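Local atomic coordinates of aldo-keto reductase AKR2E4 (PDB entry 3WCZ), a protein that reduces 3-dehydroecdysone and some other carbonyl compounds with NADPH as cosubstrate and may take part in the regulation of moulting in the silkworm. Residues 116-121 and 178-183; 155-160 and 166-171. One frame throughout, in Å; residues are numbered along the deposited sequence.

Interaction 1: 116-121 and 178-183; sequences LYLIHF and INQIEV. With NAP (NADP nicotinamide-adenine-dinucleotide phosphate), chain B.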
ATOM      1  N   LEU A 116      -8.754   4.867  -5.535  1.00  7.73           N
ATOM      2  CA  LEU A 116      -8.240   5.406  -4.275  1.00  7.53           C
ATOM      3  C   LEU A 116      -7.052   6.290  -4.585  1.00  7.86           C
ATOM      4  O   LEU A 116      -6.107   5.864  -5.220  1.00  8.16           O
ATOM      5  CB  LEU A 116      -7.812   4.266  -3.338  1.00  7.05           C
ATOM      6  CG  LEU A 116      -7.239   4.677  -1.993  1.00  7.50           C
ATOM      7  CD1 LEU A 116      -8.159   5.514  -1.167  1.00  8.07           C
ATOM      8  CD2 LEU A 116      -6.884   3.415  -1.240  1.00  7.59           C
ATOM      9  N   TYR A 117      -7.130   7.538  -4.145  1.00  7.56           N
ATOM     10  CA  TYR A 117      -6.005   8.472  -4.205  1.00  7.36           C
ATOM     11  C   TYR A 117      -5.535   8.751  -2.794  1.00  6.66           C
ATOM     12  O   TYR A 117      -6.330   9.055  -1.902  1.00  6.99           O
ATOM     13  CB  TYR A 117      -6.427   9.761  -4.871  1.00  7.03           C
ATOM     14  CG  TYR A 117      -5.319  10.591  -5.462  1.00  7.79           C
ATOM     15  CD1 TYR A 117      -4.244  10.009  -6.106  1.00  7.86           C
ATOM     16  CD2 TYR A 117      -5.365  11.977  -5.439  1.00  9.39           C
ATOM     17  CE1 TYR A 117      -3.250  10.771  -6.696  1.00  8.97           C
ATOM     18  CE2 TYR A 117      -4.374  12.746  -6.017  1.00  8.01           C
ATOM     19  CZ  TYR A 117      -3.321  12.135  -6.648  1.00  7.03           C
ATOM     20  OH  TYR A 117      -2.366  12.936  -7.248  1.00  8.73           O
ATOM     21  N   LEU A 118      -4.221   8.628  -2.580  1.00  7.18           N
ATOM     22  CA  LEU A 118      -3.599   8.824  -1.275  1.00  6.98           C
ATOM     23  C   LEU A 118      -2.618   9.970  -1.280  1.00  6.28           C
ATOM     24  O   LEU A 118      -1.826  10.102  -2.224  1.00  7.21           O
ATOM     25  CB  LEU A 118      -2.817   7.570  -0.872  1.00  7.93           C
ATOM     26  CG  LEU A 118      -3.630   6.275  -0.797  1.00  6.72           C
ATOM     27  CD1 LEU A 118      -2.705   5.122  -0.441  1.00  8.66           C
ATOM     28  CD2 LEU A 118      -4.741   6.353   0.199  1.00  7.17           C
ATOM     29  N   ILE A 119      -2.597  10.727  -0.188  1.00  6.30           N
ATOM     30  CA  ILE A 119      -1.483  11.623   0.049  1.00  7.12           C
ATOM     31  C   ILE A 119      -0.298  10.732   0.451  1.00  7.40           C
ATOM     32  O   ILE A 119      -0.385  10.012   1.457  1.00  7.69           O
ATOM     33  CB  ILE A 119      -1.776  12.631   1.179  1.00  7.91           C
ATOM     34  CG1 ILE A 119      -3.034  13.451   0.878  1.00  7.86           C
ATOM     35  CG2 ILE A 119      -0.552  13.531   1.389  1.00  9.14           C
ATOM     36  CD1 ILE A 119      -3.289  14.529   1.936  1.00  9.30           C
ATOM     37  N   HIS A 120       0.798  10.749  -0.298  1.00  6.75           N
ATOM     38  CA  HIS A 120       1.865   9.755  -0.117  1.00  6.76           C
ATOM     39  C   HIS A 120       2.594   9.915   1.220  1.00  7.16           C
ATOM     40  O   HIS A 120       2.908   8.930   1.882  1.00  7.46           O
ATOM     41  CB  HIS A 120       2.844   9.850  -1.312  1.00  7.47           C
ATOM     42  CG  HIS A 120       3.646   8.608  -1.556  1.00  6.94           C
ATOM     43  ND1 HIS A 120       4.015   8.208  -2.820  1.00  6.61           N
ATOM     44  CD2 HIS A 120       4.170   7.698  -0.698  1.00  8.68           C
ATOM     45  CE1 HIS A 120       4.734   7.096  -2.726  1.00  8.69           C
ATOM     46  NE2 HIS A 120       4.825   6.757  -1.452  1.00  9.61           N
ATOM     47  N   PHE A 121       2.865  11.165   1.609  1.00  7.97           N
ATOM     48  CA  PHE A 121       3.418  11.504   2.922  1.00  8.04           C
ATOM     49  C   PHE A 121       2.791  12.808   3.406  1.00  7.46           C
ATOM     50  O   PHE A 121       2.370  13.654   2.586  1.00  8.22           O
ATOM     51  CB  PHE A 121       4.942  11.751   2.871  1.00  8.63           C
ATOM     52  CG  PHE A 121       5.767  10.514   2.686  1.00  8.59           C
ATOM     53  CD1 PHE A 121       6.068  10.078   1.417  1.00  8.21           C
ATOM     54  CD2 PHE A 121       6.278   9.833   3.774  1.00  9.30           C
ATOM     55  CE1 PHE A 121       6.845   8.929   1.224  1.00  9.84           C
ATOM     56  CE2 PHE A 121       7.027   8.664   3.609  1.00  9.27           C
ATOM     57  CZ  PHE A 121       7.320   8.226   2.329  1.00  9.41           C
ATOM     58  N   ILE A 178      -8.504   5.192   4.340  1.00  7.42           N
ATOM     59  CA  ILE A 178      -7.326   4.356   4.518  1.00  7.29           C
ATOM     60  C   ILE A 178      -6.152   5.193   4.975  1.00  6.59           C
ATOM     61  O   ILE A 178      -6.011   6.333   4.562  1.00  7.72           O
ATOM     62  CB  ILE A 178      -6.978   3.651   3.185  1.00  9.93           C
ATOM     63  CG1 ILE A 178      -7.836   2.376   3.091  1.00 15.55           C
ATOM     64  CG2 ILE A 178      -5.450   3.307   3.061  1.00  9.29           C
ATOM     65  CD1 ILE A 178      -7.951   1.785   1.742  1.00 20.15           C
ATOM     66  N   ASN A 179      -5.314   4.591   5.819  1.00  7.31           N
ATOM     67  CA  ASN A 179      -3.959   5.036   6.094  1.00  7.40           C
ATOM     68  C   ASN A 179      -3.049   3.901   5.665  1.00  7.46           C
ATOM     69  O   ASN A 179      -3.141   2.790   6.224  1.00  7.77           O
ATOM     70  CB  ASN A 179      -3.778   5.425   7.576  1.00  8.51           C
ATOM     71  CG  ASN A 179      -2.416   6.068   7.878  1.00  7.21           C
ATOM     72  OD1 ASN A 179      -1.738   6.570   6.988  1.00  7.50           O
ATOM     73  ND2 ASN A 179      -2.071   6.126   9.161  1.00  8.42           N
ATOM     74  N   GLN A 180      -2.190   4.163   4.675  1.00  6.33           N
ATOM     75  CA  GLN A 180      -1.260   3.152   4.198  1.00  6.77           C
ATOM     76  C   GLN A 180       0.086   3.338   4.888  1.00  7.09           C
ATOM     77  O   GLN A 180       0.739   4.385   4.741  1.00  6.86           O
ATOM     78  CB  GLN A 180      -1.123   3.228   2.667  1.00  6.42           C
ATOM     79  CG  GLN A 180      -0.086   2.259   2.110  1.00  7.12           C
ATOM     80  CD  GLN A 180       0.074   2.172   0.602  1.00  7.64           C
ATOM     81  OE1 GLN A 180       1.218   2.139   0.115  1.00  7.91           O
ATOM     82  NE2 GLN A 180      -1.013   2.123  -0.142  1.00  7.21           N
ATOM     83  N   ILE A 181       0.468   2.343   5.681  1.00  7.09           N
ATOM     84  CA  ILE A 181       1.648   2.449   6.540  1.00  7.94           C
ATOM     85  C   ILE A 181       2.423   1.124   6.505  1.00  8.27           C
ATOM     86  O   ILE A 181       1.909   0.087   6.048  1.00  7.75           O
ATOM     87  CB  ILE A 181       1.258   2.819   8.000  1.00  7.74           C
ATOM     88  CG1 ILE A 181       0.260   1.820   8.551  1.00  8.40           C
ATOM     89  CG2 ILE A 181       0.702   4.231   8.021  1.00  9.44           C
ATOM     90  CD1 ILE A 181      -0.026   1.980  10.060  1.00 12.30           C
ATOM     91  N   GLU A 182       3.657   1.159   6.986  1.00  7.88           N
ATOM     92  CA  GLU A 182       4.496  -0.033   7.011  1.00  8.19           C
ATOM     93  C   GLU A 182       4.080  -0.979   8.114  1.00  7.10           C
ATOM     94  O   GLU A 182       4.105  -0.595   9.278  1.00  9.02           O
ATOM     95  CB  GLU A 182       5.957   0.364   7.211  1.00  9.22           C
ATOM     96  CG  GLU A 182       6.850  -0.833   7.118  1.00  8.78           C
ATOM     97  CD  GLU A 182       8.317  -0.545   7.278  1.00  8.58           C
ATOM     98  OE1 GLU A 182       8.795   0.550   6.947  1.00 10.81           O
ATOM     99  OE2 GLU A 182       9.033  -1.471   7.698  1.00  9.91           O
ATOM    100  N   VAL A 183       3.721  -2.214   7.765  1.00  7.66           N
ATOM    101  CA  VAL A 183       3.405  -3.222   8.769  1.00  7.28           C
ATOM    102  C   VAL A 183       4.004  -4.552   8.363  1.00  7.67           C
ATOM    103  O   VAL A 183       3.746  -5.063   7.260  1.00  8.12           O
ATOM    104  CB  VAL A 183       1.886  -3.384   9.055  1.00  7.84           C
ATOM    105  CG1 VAL A 183       1.696  -4.178  10.333  1.00  8.27           C
ATOM    106  CG2 VAL A 183       1.196  -2.035   9.151  1.00  8.83           C
TER
HETATM  107  PA  NAP B 401       7.575  -6.297  -0.256  1.00  7.92           P
HETATM  108  O1A NAP B 401       6.310  -6.664  -0.912  1.00  9.16           O
HETATM  109  O2A NAP B 401       7.686  -6.022   1.164  1.00  8.11           O
HETATM  110  O5B NAP B 401       8.761  -7.234  -0.644  1.00  8.86           O
HETATM  111  C5B NAP B 401       9.021  -7.561  -1.976  1.00  9.54           C
HETATM  112  C4B NAP B 401      10.149  -8.566  -2.159  1.00  8.79           C
HETATM  113  O4B NAP B 401       9.713  -9.862  -1.704  1.00 10.31           O
HETATM  114  C3B NAP B 401      10.664  -8.736  -3.536  1.00 10.82           C
HETATM  115  O3B NAP B 401      12.056  -8.921  -3.437  1.00 11.36           O
HETATM  116  C2B NAP B 401       9.980  -9.932  -3.998  1.00  9.96           C
HETATM  117  O2B NAP B 401      10.649 -10.624  -5.033  1.00 10.80           O
HETATM  118  C1B NAP B 401       9.881 -10.780  -2.757  1.00 11.14           C
HETATM  119  N9A NAP B 401       8.761 -11.693  -2.675  1.00 10.79           N
HETATM  120  C8A NAP B 401       7.495 -11.421  -3.055  1.00  9.16           C
HETATM  121  N7A NAP B 401       6.678 -12.408  -2.747  1.00 10.16           N
HETATM  122  C5A NAP B 401       7.427 -13.384  -2.144  1.00 11.09           C
HETATM  123  C6A NAP B 401       7.123 -14.641  -1.611  1.00 11.83           C
HETATM  124  N6A NAP B 401       5.848 -15.214  -1.627  1.00 13.84           N
HETATM  125  N1A NAP B 401       8.148 -15.334  -1.084  1.00 15.35           N
HETATM  126  C2A NAP B 401       9.382 -14.832  -1.057  1.00 13.05           C
HETATM  127  N3A NAP B 401       9.710 -13.625  -1.547  1.00 13.04           N
HETATM  128  C4A NAP B 401       8.719 -12.894  -2.081  1.00 11.35           C
HETATM  129  O3  NAP B 401       8.107  -4.991  -1.055  1.00  9.84           O
HETATM  130  PN  NAP B 401       7.952  -3.406  -1.020  1.00  8.29           P
HETATM  131  O1N NAP B 401       8.060  -2.986  -2.440  1.00  9.32           O
HETATM  132  O2N NAP B 401       8.922  -2.873  -0.026  1.00  9.53           O
HETATM  133  O5D NAP B 401       6.500  -3.090  -0.455  1.00  7.70           O
HETATM  134  C5D NAP B 401       5.362  -3.513  -1.128  1.00  8.81           C
HETATM  135  C4D NAP B 401       4.548  -2.408  -1.813  1.00  7.95           C
HETATM  136  O4D NAP B 401       4.024  -1.493  -0.869  1.00  8.14           O
HETATM  137  C3D NAP B 401       5.328  -1.537  -2.744  1.00  6.71           C
HETATM  138  O3D NAP B 401       5.686  -2.196  -3.942  1.00  7.48           O
HETATM  139  C2D NAP B 401       4.442  -0.402  -2.893  1.00  8.19           C
HETATM  140  O2D NAP B 401       3.354  -0.721  -3.713  1.00  7.76           O
HETATM  141  C1D NAP B 401       4.003  -0.189  -1.461  1.00  8.41           C
HETATM  142  N1N NAP B 401       4.785   0.719  -0.614  1.00  8.48           N
HETATM  143  C2N NAP B 401       4.287   1.924  -0.277  1.00  7.55           C
HETATM  144  C3N NAP B 401       5.011   2.765   0.529  1.00  9.28           C
HETATM  145  C7N NAP B 401       4.373   4.051   0.893  1.00  9.39           C
HETATM  146  O7N NAP B 401       3.130   4.221   0.861  1.00 10.19           O
HETATM  147  N7N NAP B 401       5.188   4.996   1.406  1.00  5.79           N
HETATM  148  C4N NAP B 401       6.309   2.428   0.959  1.00  9.17           C
HETATM  149  C5N NAP B 401       6.815   1.166   0.620  1.00  9.24           C
HETATM  150  C6N NAP B 401       6.014   0.347  -0.167  1.00  9.66           C
HETATM  151  P2B NAP B 401       9.945 -10.981  -6.427  1.00 11.61           P
HETATM  152  O1X NAP B 401      11.080 -11.640  -7.236  1.00 13.70           O
HETATM  153  O2X NAP B 401       8.875 -11.947  -6.159  1.00 11.72           O
HETATM  154  O3X NAP B 401       9.469  -9.684  -7.033  1.00 12.36           O
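Leu-116 begins the contact by sending CD2 into the barrel, where it meets CD1 of Ile-178 at 3.6 Å. The two strands belong to the (β/α)8 (TIM) barrel of the aldo-keto reductases and are not neighbours in its sheet: strand 152-158 runs between them. Their axes diverge by 59° and come no closer than 8.4 Å, so the contact is made by side chains pointing into the barrel, with no hydrogen bond from one segment to the other. Two residues on, Leu-118 divides its branches. CD2 of Leu-118 lies 4.2 Å from CG2 of Ile-178, while its CD1 reaches the carboxamide of Gln-180, 3.5 Å from NE2 of Gln-180, the two side chains crossing at about a right angle. Gln-180 can be there because its chain is fully extended, CG anti to the backbone N (chi1 176°) and CD continuing the line. NE2 of Gln-180 bonds to Asp-53, which also holds NADP, while OE1 of the same residue turns to the cofactor, 3.1 Å from C2N of the nicotinamide. With an alanine here, Asp-53 would probably lose this amide partner and a gap would open between Leu-118 and the nicotinamide. Beyond the strand end the segment becomes part of the cofactor site. The ring of His-120, edge-to-face with Trp-89, meets the carboxamide nitrogen N7N of NADP at its edge and in its plane, NE2 of His-120 lying 3.4 Å from N7N. Phe-121, its ring packed edge-to-face with Trp-300, brings CZ to 4.0 Å from that same N7N of NADP.

Interaction 2: 155-160 and 166-171; sequences IGVSNF and TRLVSN. With NAP (NADP nicotinamide-adenine-dinucleotide phosphate), chain B; EDO (1,2-ethanediol), chain F.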
ATOM      1  N   ILE A 155     -10.682   8.664  -1.057  1.00  6.34           N
ATOM      2  CA  ILE A 155      -9.472   9.385  -0.722  1.00  7.55           C
ATOM      3  C   ILE A 155      -8.938   8.933   0.627  1.00  7.40           C
ATOM      4  O   ILE A 155      -9.687   8.620   1.545  1.00  7.46           O
ATOM      5  CB  ILE A 155      -9.675  10.938  -0.761  1.00  7.83           C
ATOM      6  CG1 ILE A 155     -10.856  11.385   0.117  1.00  8.43           C
ATOM      7  CG2 ILE A 155      -9.830  11.391  -2.205  1.00  9.28           C
ATOM      8  CD1 ILE A 155     -10.921  12.905   0.204  1.00  9.58           C
ATOM      9  N   GLY A 156      -7.610   8.865   0.735  1.00  6.92           N
ATOM     10  CA  GLY A 156      -6.967   8.515   1.988  1.00  7.48           C
ATOM     11  C   GLY A 156      -5.559   9.065   2.063  1.00  6.13           C
ATOM     12  O   GLY A 156      -5.160   9.953   1.285  1.00  7.28           O
ATOM     13  N   VAL A 157      -4.815   8.559   3.037  1.00  7.17           N
ATOM     14  CA  VAL A 157      -3.479   9.058   3.291  1.00  7.26           C
ATOM     15  C   VAL A 157      -2.499   7.908   3.463  1.00  6.61           C
ATOM     16  O   VAL A 157      -2.894   6.727   3.544  1.00  7.06           O
ATOM     17  CB  VAL A 157      -3.465   9.990   4.543  1.00  7.73           C
ATOM     18  CG1 VAL A 157      -4.348  11.202   4.312  1.00  8.91           C
ATOM     19  CG2 VAL A 157      -3.845   9.220   5.838  1.00  7.79           C
ATOM     20  N   SER A 158      -1.220   8.254   3.531  1.00  6.96           N
ATOM     21  CA  SER A 158      -0.179   7.263   3.739  1.00  5.98           C
ATOM     22  C   SER A 158       0.893   7.901   4.616  1.00  6.54           C
ATOM     23  O   SER A 158       1.154   9.117   4.517  1.00  7.08           O
ATOM     24  CB  SER A 158       0.380   6.859   2.376  1.00  6.38           C
ATOM     25  OG  SER A 158       1.346   5.824   2.456  1.00  8.05           O
ATOM     26  N   ASN A 159       1.519   7.101   5.464  1.00  7.43           N
ATOM     27  CA  ASN A 159       2.597   7.574   6.321  1.00  6.66           C
ATOM     28  C   ASN A 159       2.149   8.686   7.267  1.00  7.07           C
ATOM     29  O   ASN A 159       2.950   9.538   7.656  1.00  8.36           O
ATOM     30  CB  ASN A 159       3.808   8.017   5.502  1.00  7.48           C
ATOM     31  CG  ASN A 159       4.367   6.906   4.672  1.00  8.40           C
ATOM     32  OD1 ASN A 159       4.279   6.883   3.423  1.00  9.80           O
ATOM     33  ND2 ASN A 159       4.966   5.974   5.339  1.00  7.44           N
ATOM     34  N   PHE A 160       0.895   8.636   7.702  1.00  7.80           N
ATOM     35  CA  PHE A 160       0.425   9.551   8.738  1.00  8.21           C
ATOM     36  C   PHE A 160       0.503   8.887  10.110  1.00  8.00           C
ATOM     37  O   PHE A 160       0.060   7.746  10.288  1.00  8.31           O
ATOM     38  CB  PHE A 160      -1.025  10.015   8.512  1.00  8.18           C
ATOM     39  CG  PHE A 160      -1.167  11.165   7.537  1.00  8.50           C
ATOM     40  CD1 PHE A 160      -0.545  11.141   6.299  1.00  8.53           C
ATOM     41  CD2 PHE A 160      -1.979  12.255   7.841  1.00  9.58           C
ATOM     42  CE1 PHE A 160      -0.704  12.186   5.412  1.00  9.20           C
ATOM     43  CE2 PHE A 160      -2.120  13.316   6.948  1.00  9.44           C
ATOM     44  CZ  PHE A 160      -1.509  13.273   5.745  1.00 10.11           C
ATOM     45  N   THR A 166      -5.481  12.012  13.965  1.00  8.58           N
ATOM     46  CA  THR A 166      -6.465  12.685  14.823  1.00 10.02           C
ATOM     47  C   THR A 166      -6.731  14.116  14.324  1.00  9.96           C
ATOM     48  O   THR A 166      -7.899  14.549  14.248  1.00  9.91           O
ATOM     49  CB  THR A 166      -5.963  12.687  16.278  1.00  9.46           C
ATOM     50  OG1 THR A 166      -5.927  11.338  16.738  1.00 11.34           O
ATOM     51  CG2 THR A 166      -6.840  13.524  17.201  1.00 11.55           C
ATOM     52  N   ARG A 167      -5.677  14.858  13.986  1.00  9.80           N
ATOM     53  CA  ARG A 167      -5.850  16.234  13.554  1.00 12.38           C
ATOM     54  C   ARG A 167      -6.604  16.282  12.251  1.00 11.70           C
ATOM     55  O   ARG A 167      -7.467  17.143  12.036  1.00 12.56           O
ATOM     56  CB  ARG A 167      -4.490  16.907  13.414  1.00 10.83           C
ATOM     57  CG  ARG A 167      -4.552  18.365  13.001  1.00 12.55           C
ATOM     58  CD  ARG A 167      -3.240  19.089  13.303  1.00 13.39           C
ATOM     59  NE  ARG A 167      -3.281  20.484  12.868  1.00 14.32           N
ATOM     60  CZ  ARG A 167      -3.015  20.890  11.637  1.00 14.93           C
ATOM     61  NH1 ARG A 167      -2.672  20.044  10.672  1.00 14.32           N
ATOM     62  NH2 ARG A 167      -3.107  22.186  11.337  1.00 17.17           N
ATOM     63  N   LEU A 168      -6.272  15.382  11.340  1.00 11.23           N
ATOM     64  CA  LEU A 168      -6.940  15.330  10.062  1.00 11.55           C
ATOM     65  C   LEU A 168      -8.414  15.028  10.246  1.00 12.26           C
ATOM     66  O   LEU A 168      -9.252  15.741   9.668  1.00 13.88           O
ATOM     67  CB  LEU A 168      -6.234  14.309   9.142  1.00 12.93           C
ATOM     68  CG  LEU A 168      -6.826  14.159   7.747  1.00 14.86           C
ATOM     69  CD1 LEU A 168      -6.800  15.504   7.036  1.00 17.55           C
ATOM     70  CD2 LEU A 168      -6.064  13.119   6.933  1.00 16.59           C
ATOM     71  N   VAL A 169      -8.759  14.052  11.092  1.00 11.78           N
ATOM     72  CA  VAL A 169     -10.139  13.692  11.365  1.00 12.09           C
ATOM     73  C   VAL A 169     -10.919  14.857  11.999  1.00 15.16           C
ATOM     74  O   VAL A 169     -12.065  15.116  11.627  1.00 17.90           O
ATOM     75  CB  VAL A 169     -10.231  12.431  12.258  1.00 13.07           C
ATOM     76  CG1 VAL A 169     -11.651  12.220  12.718  1.00 15.10           C
ATOM     77  CG2 VAL A 169      -9.710  11.214  11.492  1.00 16.88           C
ATOM     78  N   SER A 170     -10.301  15.549  12.939  1.00 12.96           N
ATOM     79  CA  SER A 170     -10.981  16.630  13.644  1.00 13.54           C
ATOM     80  C   SER A 170     -11.180  17.883  12.800  1.00 15.49           C
ATOM     81  O   SER A 170     -12.017  18.722  13.152  1.00 16.80           O
ATOM     82  CB  SER A 170     -10.201  17.007  14.894  1.00 16.52           C
ATOM     83  OG  SER A 170     -10.266  15.948  15.829  1.00 21.42           O
ATOM     84  N   ASN A 171     -10.451  18.014  11.703  1.00 10.75           N
ATOM     85  CA  ASN A 171     -10.418  19.257  10.966  1.00 10.23           C
ATOM     86  C   ASN A 171     -10.774  19.125   9.523  1.00 14.56           C
ATOM     87  O   ASN A 171     -10.520  20.051   8.756  1.00 16.84           O
ATOM     88  CB  ASN A 171      -9.062  19.939  11.110  1.00 12.38           C
ATOM     89  CG  ASN A 171      -8.816  20.418  12.514  1.00 13.42           C
ATOM     90  OD1 ASN A 171      -9.328  21.487  12.905  1.00 19.39           O
ATOM     91  ND2 ASN A 171      -8.035  19.682  13.282  1.00 15.57           N
TER
HETATM   92  PA  NAP B 401       7.575  -6.297  -0.256  1.00  7.92           P
HETATM   93  O1A NAP B 401       6.310  -6.664  -0.912  1.00  9.16           O
HETATM   94  O2A NAP B 401       7.686  -6.022   1.164  1.00  8.11           O
HETATM   95  O5B NAP B 401       8.761  -7.234  -0.644  1.00  8.86           O
HETATM   96  C5B NAP B 401       9.021  -7.561  -1.976  1.00  9.54           C
HETATM   97  C4B NAP B 401      10.149  -8.566  -2.159  1.00  8.79           C
HETATM   98  O4B NAP B 401       9.713  -9.862  -1.704  1.00 10.31           O
HETATM   99  C3B NAP B 401      10.664  -8.736  -3.536  1.00 10.82           C
HETATM  100  O3B NAP B 401      12.056  -8.921  -3.437  1.00 11.36           O
HETATM  101  C2B NAP B 401       9.980  -9.932  -3.998  1.00  9.96           C
HETATM  102  O2B NAP B 401      10.649 -10.624  -5.033  1.00 10.80           O
HETATM  103  C1B NAP B 401       9.881 -10.780  -2.757  1.00 11.14           C
HETATM  104  N9A NAP B 401       8.761 -11.693  -2.675  1.00 10.79           N
HETATM  105  C8A NAP B 401       7.495 -11.421  -3.055  1.00  9.16           C
HETATM  106  N7A NAP B 401       6.678 -12.408  -2.747  1.00 10.16           N
HETATM  107  C5A NAP B 401       7.427 -13.384  -2.144  1.00 11.09           C
HETATM  108  C6A NAP B 401       7.123 -14.641  -1.611  1.00 11.83           C
HETATM  109  N6A NAP B 401       5.848 -15.214  -1.627  1.00 13.84           N
HETATM  110  N1A NAP B 401       8.148 -15.334  -1.084  1.00 15.35           N
HETATM  111  C2A NAP B 401       9.382 -14.832  -1.057  1.00 13.05           C
HETATM  112  N3A NAP B 401       9.710 -13.625  -1.547  1.00 13.04           N
HETATM  113  C4A NAP B 401       8.719 -12.894  -2.081  1.00 11.35           C
HETATM  114  O3  NAP B 401       8.107  -4.991  -1.055  1.00  9.84           O
HETATM  115  PN  NAP B 401       7.952  -3.406  -1.020  1.00  8.29           P
HETATM  116  O1N NAP B 401       8.060  -2.986  -2.440  1.00  9.32           O
HETATM  117  O2N NAP B 401       8.922  -2.873  -0.026  1.00  9.53           O
HETATM  118  O5D NAP B 401       6.500  -3.090  -0.455  1.00  7.70           O
HETATM  119  C5D NAP B 401       5.362  -3.513  -1.128  1.00  8.81           C
HETATM  120  C4D NAP B 401       4.548  -2.408  -1.813  1.00  7.95           C
HETATM  121  O4D NAP B 401       4.024  -1.493  -0.869  1.00  8.14           O
HETATM  122  C3D NAP B 401       5.328  -1.537  -2.744  1.00  6.71           C
HETATM  123  O3D NAP B 401       5.686  -2.196  -3.942  1.00  7.48           O
HETATM  124  C2D NAP B 401       4.442  -0.402  -2.893  1.00  8.19           C
HETATM  125  O2D NAP B 401       3.354  -0.721  -3.713  1.00  7.76           O
HETATM  126  C1D NAP B 401       4.003  -0.189  -1.461  1.00  8.41           C
HETATM  127  N1N NAP B 401       4.785   0.719  -0.614  1.00  8.48           N
HETATM  128  C2N NAP B 401       4.287   1.924  -0.277  1.00  7.55           C
HETATM  129  C3N NAP B 401       5.011   2.765   0.529  1.00  9.28           C
HETATM  130  C7N NAP B 401       4.373   4.051   0.893  1.00  9.39           C
HETATM  131  O7N NAP B 401       3.130   4.221   0.861  1.00 10.19           O
HETATM  132  N7N NAP B 401       5.188   4.996   1.406  1.00  5.79           N
HETATM  133  C4N NAP B 401       6.309   2.428   0.959  1.00  9.17           C
HETATM  134  C5N NAP B 401       6.815   1.166   0.620  1.00  9.24           C
HETATM  135  C6N NAP B 401       6.014   0.347  -0.167  1.00  9.66           C
HETATM  136  P2B NAP B 401       9.945 -10.981  -6.427  1.00 11.61           P
HETATM  137  O1X NAP B 401      11.080 -11.640  -7.236  1.00 13.70           O
HETATM  138  O2X NAP B 401       8.875 -11.947  -6.159  1.00 11.72           O
HETATM  139  O3X NAP B 401       9.469  -9.684  -7.033  1.00 12.36           O
HETATM  140  C1  EDO F 405       3.393   5.957  10.720  1.00 21.32           C
HETATM  141  O1  EDO F 405       4.379   4.991  11.121  1.00 17.16           O
HETATM  142  C2  EDO F 405       4.034   7.013   9.873  1.00 20.54           C
HETATM  143  O2  EDO F 405       4.773   6.428   8.790  1.00 15.57           O
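A single methyl of Leu-168, CD2, makes the whole contact with the strand and the loop after it, touching Val-157 and Phe-160 together. The leucine reaches inward from helix 162-170, and its trans first torsion (chi1 -179°) carries CD2 over to the strand. Val-157 comes out to meet it, and the two side chains slide past each other in opposite directions, with CG1 of Val-157 3.7 Å from CD2 of Leu-168. Phe-160 instead crosses the leucine at about a right angle, CE2 of Phe-160 lying 3.9 Å from the same CD2 of Leu-168. The phenyl ring is also steadied from its own segment: CB of Val-157 sits 3.5 Å above one face of the Phe-160 ring, toward the rim, and the carbonyl O of Ser-158 lies in plane at the edge. Trp-140 of helix 136-148 packs against both Val-157 and Leu-168, and Tyr-136 meets the Phe-160 ring edge-to-face, so the neighbouring helix completes this buried apolar layer.

Between Val-157 and Phe-160 in sequence, Ser-158 and Asn-159 face the other way, toward the cofactor. OG of Ser-158 approaches O7N of NADP at 2.9 Å, and OD1 of Asn-159 accepts a hydrogen bond from N7N at 2.9 Å, bent to 138°. Strand 152-158, helix 162-170 and strand 178-182 form a β-α-β unit of the TIM barrel, with helix packed on strand outside and the cofactor's carboxamide bound at the strand's C-terminal end.

In the fold
Taken together, interactions 1 and 2 illustrate how a TIM barrel is packed on both sides of its sheet: 116-121 and 178-183 meet in the interior, whereas 155-160 and 166-171 join the sheet to an outer helix, with the two centres 10 Å apart. Strand 152-158 of interaction 2 pairs directly with strand 178-182 of interaction 1: Val-157 O is 2.9 Å from Gln-180 N, and Ser-158 OG is 2.8 Å from Gln-180 O, both probable hydrogen bonds. Asn-159 OD1 also packs 3.3 Å from Phe-121 CE2. Residues of both interactions converge on one nicotinamide carboxamide. Side chains from two of the strands and from the loops that follow strands 114-119 and 152-158 come close to it.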